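Local atomic coordinates of bifunctional protein PutA (Bdellovibrio bacteriovorus, PDB entry 5UR2), a protein that probably carries out both steps of L-proline oxidation to L-glutamate, using a flavin-dependent proline dehydrogenase and an NAD+-dependent glutamate semialdehyde dehydrogenase in one chain. Residues V142-E147 and N160-L165; P494-I499 and V524-M529. All coordinates share one frame; numbering follows the deposited sequence.

Contact 1 (V142-E147 and N160-L165); sequences VDILGE and NKYMEL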
ATOM      1  N   VAL B 142       8.012  56.646 -13.337  1.00 26.23           N
ATOM      2  CA  VAL B 142       7.478  56.444 -11.993  1.00 28.92           C
ATOM      3  C   VAL B 142       6.419  55.350 -12.005  1.00 31.22           C
ATOM      4  O   VAL B 142       5.540  55.321 -12.878  1.00 30.43           O
ATOM      5  CB  VAL B 142       6.915  57.756 -11.416  1.00 34.85           C
ATOM      6  CG1 VAL B 142       6.229  57.479 -10.106  1.00 34.79           C
ATOM      7  CG2 VAL B 142       8.033  58.750 -11.186  1.00 36.42           C
ATOM      8  N   ASP B 143       6.487  54.451 -11.021  1.00 32.01           N
ATOM      9  CA  ASP B 143       5.490  53.400 -10.871  1.00 31.35           C
ATOM     10  C   ASP B 143       5.025  53.342  -9.425  1.00 39.06           C
ATOM     11  O   ASP B 143       5.846  53.375  -8.502  1.00 39.87           O
ATOM     12  CB  ASP B 143       6.033  52.035 -11.299  1.00 39.38           C
ATOM     13  CG  ASP B 143       5.011  50.919 -11.116  1.00 50.21           C
ATOM     14  OD1 ASP B 143       4.059  50.823 -11.928  1.00 47.90           O
ATOM     15  OD2 ASP B 143       5.152  50.147 -10.145  1.00 54.78           O
ATOM     16  N   ILE B 144       3.711  53.277  -9.229  1.00 38.53           N
ATOM     17  CA  ILE B 144       3.128  53.228  -7.891  1.00 35.17           C
ATOM     18  C   ILE B 144       2.973  51.770  -7.476  1.00 35.75           C
ATOM     19  O   ILE B 144       2.124  51.050  -8.004  1.00 37.86           O
ATOM     20  CB  ILE B 144       1.785  53.962  -7.842  1.00 33.86           C
ATOM     21  CG1 ILE B 144       1.982  55.402  -8.313  1.00 36.58           C
ATOM     22  CG2 ILE B 144       1.225  53.953  -6.424  1.00 31.97           C
ATOM     23  CD1 ILE B 144       0.698  56.161  -8.518  1.00 41.98           C
ATOM     24  N   LEU B 145       3.772  51.349  -6.500  1.00 38.07           N
ATOM     25  CA  LEU B 145       3.639  50.019  -5.924  1.00 39.00           C
ATOM     26  C   LEU B 145       2.333  49.907  -5.150  1.00 40.14           C
ATOM     27  O   LEU B 145       1.828  50.885  -4.586  1.00 36.44           O
ATOM     28  CB  LEU B 145       4.793  49.726  -4.975  1.00 41.72           C
ATOM     29  CG  LEU B 145       6.187  49.821  -5.569  1.00 46.06           C
ATOM     30  CD1 LEU B 145       7.207  49.994  -4.461  1.00 45.92           C
ATOM     31  CD2 LEU B 145       6.455  48.568  -6.377  1.00 43.54           C
ATOM     32  N   GLY B 146       1.766  48.706  -5.157  1.00 37.89           N
ATOM     33  CA  GLY B 146       0.564  48.462  -4.383  1.00 40.32           C
ATOM     34  C   GLY B 146       0.396  46.983  -4.134  1.00 44.21           C
ATOM     35  O   GLY B 146       1.052  46.146  -4.757  1.00 46.85           O
ATOM     36  N   GLU B 147      -0.495  46.665  -3.197  1.00 42.45           N
ATOM     37  CA  GLU B 147      -0.893  45.279  -3.022  1.00 39.52           C
ATOM     38  C   GLU B 147      -1.844  44.897  -4.153  1.00 40.70           C
ATOM     39  O   GLU B 147      -2.170  45.707  -5.028  1.00 46.57           O
ATOM     40  CB  GLU B 147      -1.530  45.060  -1.655  1.00 40.48           C
ATOM     41  CG  GLU B 147      -1.058  46.026  -0.598  1.00 52.27           C
ATOM     42  CD  GLU B 147      -1.427  45.585   0.805  1.00 62.56           C
ATOM     43  OE1 GLU B 147      -1.827  44.414   0.981  1.00 66.85           O
ATOM     44  OE2 GLU B 147      -1.338  46.424   1.726  1.00 67.88           O
ATOM     45  N   ASN B 160      -7.177  56.749  -8.876  1.00 39.43           N
ATOM     46  CA  ASN B 160      -7.026  58.105  -8.366  1.00 40.77           C
ATOM     47  C   ASN B 160      -5.564  58.432  -8.097  1.00 38.88           C
ATOM     48  O   ASN B 160      -5.112  59.544  -8.386  1.00 37.78           O
ATOM     49  CB  ASN B 160      -7.866  58.281  -7.099  1.00 43.48           C
ATOM     50  CG  ASN B 160      -9.354  58.251  -7.386  1.00 48.57           C
ATOM     51  OD1 ASN B 160      -9.787  58.542  -8.504  1.00 46.71           O
ATOM     52  ND2 ASN B 160     -10.144  57.874  -6.384  1.00 50.59           N
ATOM     53  N   LYS B 161      -4.804  57.468  -7.564  1.00 38.93           N
ATOM     54  CA  LYS B 161      -3.378  57.696  -7.339  1.00 41.15           C
ATOM     55  C   LYS B 161      -2.671  58.096  -8.625  1.00 40.65           C
ATOM     56  O   LYS B 161      -1.857  59.027  -8.628  1.00 43.90           O
ATOM     57  CB  LYS B 161      -2.718  56.452  -6.746  1.00 39.04           C
ATOM     58  CG  LYS B 161      -2.877  56.304  -5.262  1.00 40.94           C
ATOM     59  CD  LYS B 161      -2.045  55.137  -4.764  1.00 47.82           C
ATOM     60  CE  LYS B 161      -2.200  54.937  -3.266  1.00 56.42           C
ATOM     61  NZ  LYS B 161      -1.228  53.939  -2.730  1.00 59.81           N
ATOM     62  N   TYR B 162      -2.982  57.418  -9.737  1.00 36.62           N
ATOM     63  CA  TYR B 162      -2.310  57.742 -10.992  1.00 33.68           C
ATOM     64  C   TYR B 162      -2.745  59.095 -11.534  1.00 33.94           C
ATOM     65  O   TYR B 162      -1.897  59.895 -11.954  1.00 34.95           O
ATOM     66  CB  TYR B 162      -2.549  56.641 -12.018  1.00 36.45           C
ATOM     67  CG  TYR B 162      -1.439  55.645 -11.923  1.00 42.00           C
ATOM     68  CD1 TYR B 162      -0.271  55.819 -12.647  1.00 39.74           C
ATOM     69  CD2 TYR B 162      -1.515  54.581 -11.045  1.00 42.75           C
ATOM     70  CE1 TYR B 162       0.774  54.940 -12.526  1.00 41.27           C
ATOM     71  CE2 TYR B 162      -0.470  53.705 -10.917  1.00 44.80           C
ATOM     72  CZ  TYR B 162       0.669  53.881 -11.661  1.00 41.59           C
ATOM     73  OH  TYR B 162       1.711  52.996 -11.533  1.00 43.32           O
ATOM     74  N   MET B 163      -4.049  59.390 -11.488  1.00 31.17           N
ATOM     75  CA  MET B 163      -4.519  60.696 -11.946  1.00 33.70           C
ATOM     76  C   MET B 163      -3.844  61.820 -11.169  1.00 35.68           C
ATOM     77  O   MET B 163      -3.425  62.820 -11.754  1.00 37.23           O
ATOM     78  CB  MET B 163      -6.040  60.796 -11.815  1.00 33.72           C
ATOM     79  CG  MET B 163      -6.869  59.800 -12.649  1.00 32.17           C
ATOM     80  SD  MET B 163      -6.740  60.003 -14.445  1.00 33.88           S
ATOM     81  CE  MET B 163      -7.770  61.435 -14.746  1.00 38.61           C
ATOM     82  N   GLU B 164      -3.725  61.671  -9.844  1.00 40.21           N
ATOM     83  CA  GLU B 164      -3.056  62.698  -9.049  1.00 44.68           C
ATOM     84  C   GLU B 164      -1.567  62.754  -9.364  1.00 39.51           C
ATOM     85  O   GLU B 164      -0.992  63.845  -9.450  1.00 36.17           O
ATOM     86  CB  GLU B 164      -3.267  62.443  -7.557  1.00 52.07           C
ATOM     87  CG  GLU B 164      -4.675  62.718  -7.067  1.00 64.59           C
ATOM     88  CD  GLU B 164      -5.005  61.948  -5.796  1.00 74.09           C
ATOM     89  OE1 GLU B 164      -4.070  61.357  -5.209  1.00 75.81           O
ATOM     90  OE2 GLU B 164      -6.194  61.928  -5.393  1.00 77.84           O
ATOM     91  N   LEU B 165      -0.925  61.591  -9.534  1.00 38.04           N
ATOM     92  CA  LEU B 165       0.505  61.568  -9.835  1.00 34.25           C
ATOM     93  C   LEU B 165       0.805  62.307 -11.130  1.00 36.62           C
ATOM     94  O   LEU B 165       1.715  63.142 -11.177  1.00 36.02           O
ATOM     95  CB  LEU B 165       1.030  60.133  -9.916  1.00 27.69           C
ATOM     96  CG  LEU B 165       2.493  60.033 -10.387  1.00 34.61           C
ATOM     97  CD1 LEU B 165       3.434  60.654  -9.374  1.00 38.92           C
ATOM     98  CD2 LEU B 165       2.909  58.597 -10.653  1.00 32.90           C
TER
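One face of the Tyr162 ring is covered by Ile144, whose CD1 sits 3.7 Å from the ring centroid and only 15° off the ring normal, a CH-pi contact; the ring of Tyr158 also meets the Tyr162 ring. This is the packing of the first barrel strand, 138-144, against the helix that follows it, 152-173, in the (βα)8 barrel of the proline dehydrogenase domain. Strand and helix run nearly antiparallel, at 153°, as a β-to-α connection in such a barrel requires. A beta-branched isoleucine suits a strand and offers two apolar branches, CG1-CD1 to the tyrosine face and CG2 to Lys161. Its CG1 is anti to the carbonyl carbon, and the extended second torsion carries CD1 out over the ring, so that Ile144 and Tyr162 reach toward each other tip to tip. CD1 of Ile144 also lies 3.9 Å from Leu165 CD2, and the CG2 branch of Ile144 packs on CD of Lys161, a long aliphatic chain, extended beyond CG, on an exposed residue. Leu165 CD2 also meets Val142 CG1 at 3.5 Å. Tyrosine combines this apolar surface with a polar end: its OH, buried at the strand, is also hydrogen-bonded to the backbone O of Ser196 in the neighbouring strand 194-197. There Tyr162 OH accepts a nearly straight bond from Ile144 N, at 3.1 Å and 172°.

Contact 2 (P494-I499 and V524-M529); sequences PVNVNI and VGKIQM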
ATOM      1  N   PRO B 494     -36.635  20.215 -23.782  1.00 34.89           N
ATOM      2  CA  PRO B 494     -36.160  19.481 -22.617  1.00 29.10           C
ATOM      3  C   PRO B 494     -35.602  18.118 -23.011  1.00 32.38           C
ATOM      4  O   PRO B 494     -36.040  17.566 -24.015  1.00 29.83           O
ATOM      5  CB  PRO B 494     -37.418  19.342 -21.760  1.00 33.57           C
ATOM      6  CG  PRO B 494     -38.539  19.252 -22.770  1.00 34.73           C
ATOM      7  CD  PRO B 494     -38.107  20.129 -23.931  1.00 37.02           C
ATOM      8  N   VAL B 495     -34.633  17.614 -22.244  1.00 29.81           N
ATOM      9  CA  VAL B 495     -34.051  16.295 -22.477  1.00 24.14           C
ATOM     10  C   VAL B 495     -34.922  15.245 -21.798  1.00 24.45           C
ATOM     11  O   VAL B 495     -35.174  15.319 -20.592  1.00 27.26           O
ATOM     12  CB  VAL B 495     -32.608  16.244 -21.960  1.00 30.50           C
ATOM     13  CG1 VAL B 495     -32.017  14.867 -22.165  1.00 27.63           C
ATOM     14  CG2 VAL B 495     -31.776  17.315 -22.673  1.00 25.78           C
ATOM     15  N   ASN B 496     -35.427  14.297 -22.581  1.00 27.51           N
ATOM     16  CA  ASN B 496     -36.194  13.177 -22.052  1.00 29.54           C
ATOM     17  C   ASN B 496     -35.234  12.075 -21.621  1.00 29.22           C
ATOM     18  O   ASN B 496     -34.502  11.530 -22.449  1.00 33.12           O
ATOM     19  CB  ASN B 496     -37.176  12.662 -23.098  1.00 29.22           C
ATOM     20  CG  ASN B 496     -38.237  13.675 -23.424  1.00 34.66           C
ATOM     21  OD1 ASN B 496     -39.157  13.888 -22.636  1.00 40.88           O
ATOM     22  ND2 ASN B 496     -38.106  14.332 -24.579  1.00 33.20           N
ATOM     23  N   VAL B 497     -35.233  11.754 -20.329  1.00 26.91           N
ATOM     24  CA  VAL B 497     -34.291  10.802 -19.758  1.00 23.37           C
ATOM     25  C   VAL B 497     -35.045   9.533 -19.397  1.00 24.19           C
ATOM     26  O   VAL B 497     -36.063   9.580 -18.696  1.00 24.88           O
ATOM     27  CB  VAL B 497     -33.555  11.386 -18.542  1.00 21.16           C
ATOM     28  CG1 VAL B 497     -32.726  10.303 -17.863  1.00 19.66           C
ATOM     29  CG2 VAL B 497     -32.638  12.545 -18.983  1.00 24.56           C
ATOM     30  N   ASN B 498     -34.536   8.405 -19.868  1.00 23.69           N
ATOM     31  CA  ASN B 498     -35.129   7.108 -19.596  1.00 25.83           C
ATOM     32  C   ASN B 498     -34.291   6.350 -18.583  1.00 22.82           C
ATOM     33  O   ASN B 498     -33.095   6.602 -18.417  1.00 22.91           O
ATOM     34  CB  ASN B 498     -35.256   6.281 -20.878  1.00 24.26           C
ATOM     35  CG  ASN B 498     -36.328   6.805 -21.788  1.00 29.78           C
ATOM     36  OD1 ASN B 498     -37.389   7.234 -21.320  1.00 24.46           O
ATOM     37  ND2 ASN B 498     -36.075   6.766 -23.099  1.00 30.63           N
ATOM     38  N   ILE B 499     -34.955   5.423 -17.892  1.00 25.42           N
ATOM     39  CA  ILE B 499     -34.261   4.405 -17.120  1.00 22.39           C
ATOM     40  C   ILE B 499     -33.524   3.476 -18.077  1.00 27.32           C
ATOM     41  O   ILE B 499     -34.018   3.176 -19.174  1.00 26.40           O
ATOM     42  CB  ILE B 499     -35.282   3.631 -16.270  1.00 25.54           C
ATOM     43  CG1 ILE B 499     -36.104   4.593 -15.425  1.00 21.49           C
ATOM     44  CG2 ILE B 499     -34.594   2.612 -15.389  1.00 31.97           C
ATOM     45  CD1 ILE B 499     -37.527   4.098 -15.190  1.00 30.16           C
ATOM     46  N   VAL B 524     -35.373  21.796 -18.031  1.00 25.07           N
ATOM     47  CA  VAL B 524     -34.179  21.222 -18.649  1.00 25.63           C
ATOM     48  C   VAL B 524     -34.341  19.723 -18.887  1.00 29.58           C
ATOM     49  O   VAL B 524     -33.967  19.215 -19.947  1.00 36.76           O
ATOM     50  CB  VAL B 524     -32.931  21.525 -17.786  1.00 28.45           C
ATOM     51  CG1 VAL B 524     -31.713  20.794 -18.333  1.00 27.55           C
ATOM     52  CG2 VAL B 524     -32.668  23.028 -17.754  1.00 30.32           C
ATOM     53  N   GLY B 525     -34.899  19.003 -17.927  1.00 24.59           N
ATOM     54  CA  GLY B 525     -35.074  17.565 -18.053  1.00 24.14           C
ATOM     55  C   GLY B 525     -36.463  17.116 -17.651  1.00 29.99           C
ATOM     56  O   GLY B 525     -37.063  17.655 -16.714  1.00 23.87           O
ATOM     57  N   LYS B 526     -36.969  16.124 -18.368  1.00 26.95           N
ATOM     58  CA  LYS B 526     -38.162  15.380 -17.982  1.00 24.85           C
ATOM     59  C   LYS B 526     -37.708  13.952 -17.686  1.00 27.76           C
ATOM     60  O   LYS B 526     -37.350  13.208 -18.606  1.00 33.70           O
ATOM     61  CB  LYS B 526     -39.227  15.440 -19.081  1.00 23.90           C
ATOM     62  CG  LYS B 526     -39.825  16.833 -19.265  1.00 27.74           C
ATOM     63  CD  LYS B 526     -40.888  16.878 -20.364  1.00 35.88           C
ATOM     64  CE  LYS B 526     -42.073  17.761 -19.991  1.00 44.33           C
ATOM     65  NZ  LYS B 526     -42.556  17.536 -18.603  1.00 50.86           N
ATOM     66  N   ILE B 527     -37.705  13.577 -16.404  1.00 26.07           N
ATOM     67  CA  ILE B 527     -37.033  12.364 -15.933  1.00 28.65           C
ATOM     68  C   ILE B 527     -38.060  11.279 -15.660  1.00 30.91           C
ATOM     69  O   ILE B 527     -38.947  11.464 -14.822  1.00 30.01           O
ATOM     70  CB  ILE B 527     -36.217  12.622 -14.656  1.00 28.26           C
ATOM     71  CG1 ILE B 527     -35.416  13.928 -14.749  1.00 25.27           C
ATOM     72  CG2 ILE B 527     -35.378  11.393 -14.324  1.00 20.29           C
ATOM     73  CD1 ILE B 527     -34.457  13.994 -15.907  1.00 25.05           C
ATOM     74  N   GLN B 528     -37.913  10.131 -16.325  1.00 33.33           N
ATOM     75  CA  GLN B 528     -38.650   8.927 -15.936  1.00 31.72           C
ATOM     76  C   GLN B 528     -38.162   8.482 -14.559  1.00 32.90           C
ATOM     77  O   GLN B 528     -36.993   8.114 -14.407  1.00 32.81           O
ATOM     78  CB  GLN B 528     -38.418   7.798 -16.952  1.00 28.25           C
ATOM     79  CG  GLN B 528     -38.907   8.062 -18.384  1.00 30.40           C
ATOM     80  CD  GLN B 528     -40.435   8.126 -18.499  1.00 28.32           C
ATOM     81  OE1 GLN B 528     -41.160   7.355 -17.854  1.00 28.83           O
ATOM     82  NE2 GLN B 528     -40.924   9.053 -19.315  1.00 23.89           N
ATOM     83  N   MET B 529     -39.053   8.488 -13.565  1.00 31.30           N
ATOM     84  CA  MET B 529     -38.713   8.142 -12.187  1.00 28.39           C
ATOM     85  C   MET B 529     -39.133   6.702 -11.927  1.00 34.42           C
ATOM     86  O   MET B 529     -40.323   6.378 -11.986  1.00 34.42           O
ATOM     87  CB  MET B 529     -39.386   9.092 -11.199  1.00 28.96           C
ATOM     88  CG  MET B 529     -39.059  10.566 -11.443  1.00 28.81           C
ATOM     89  SD  MET B 529     -37.308  10.942 -11.194  1.00 29.07           S
ATOM     90  CE  MET B 529     -37.332  11.494  -9.493  1.00 32.59           C
TER
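Gln528 OE1 is gripped by two backbone donors, the N atoms of Ser508 and Gly509, which tie this side chain to the turn beyond strand 504-506. The Gln528 side chain bends at chi2 (-68°), which places CD; its CG lies 3.4 Å from Asn498 OD1. The two side chains lie side by side, pointing the same way, their amide planes 51° apart; Asn498 ND2 is in turn hydrogen-bonded to Glu505 OE1. The backbones pair in parallel. Val495 N donates to Val524 O at 2.9 Å, and Val495 O accepts from Lys526 N; Val497 repeats the pattern, its N bonding to Lys526 O at 3.1 Å and its O receiving Gln528 N. Strands 495-501 and 523-528 are the two inner strands of a four-stranded mixed sheet, flanked by 504-506 and 511-516. At the start of 523-528, Val524 and Gly525 both face Arg514, forming a classic beta bulge. Glycine fits there, since a CB would be crowded by Ile527 CD1. On the face bearing Val495, Val497 and Ile527, Ile527 CD1 comes within 3.8 Å of Val497 CB; such apolar, beta-branched chains suit a strand and pack on Trp675 and Thr671 of helix 671-684. The other face is more polar: the Lys526 side chain lies beside Pro494 and Asn496, its CD 4.1 Å from Pro494 CG, and bends at chi3 and chi4, with NZ in a salt bridge to Asp513. Pro494 follows a cis peptide bond, and its CA approaches Val524 O at 3.5 Å.

Contact 1 lies in the proline dehydrogenase barrel; contact 2 lies in a small sheet of which strand 523-528 falls in the aldehyde dehydrogenase family region. They do not touch: their centres are 57 Å apart and their nearest atoms about 40 Å, on opposite sides of the chain's centre. They follow one another in sequence, the first complete before the second begins. Contact 1 pairs a strand with the helix after it near the flavin: the side chain of Asp143, at this contact, is about 6 Å from the bound N-propargylglycine-modified flavin adenine dinucleotide. Contact 2 instead joins two strands, away from the predicted active-site residues Glu746 and Cys780.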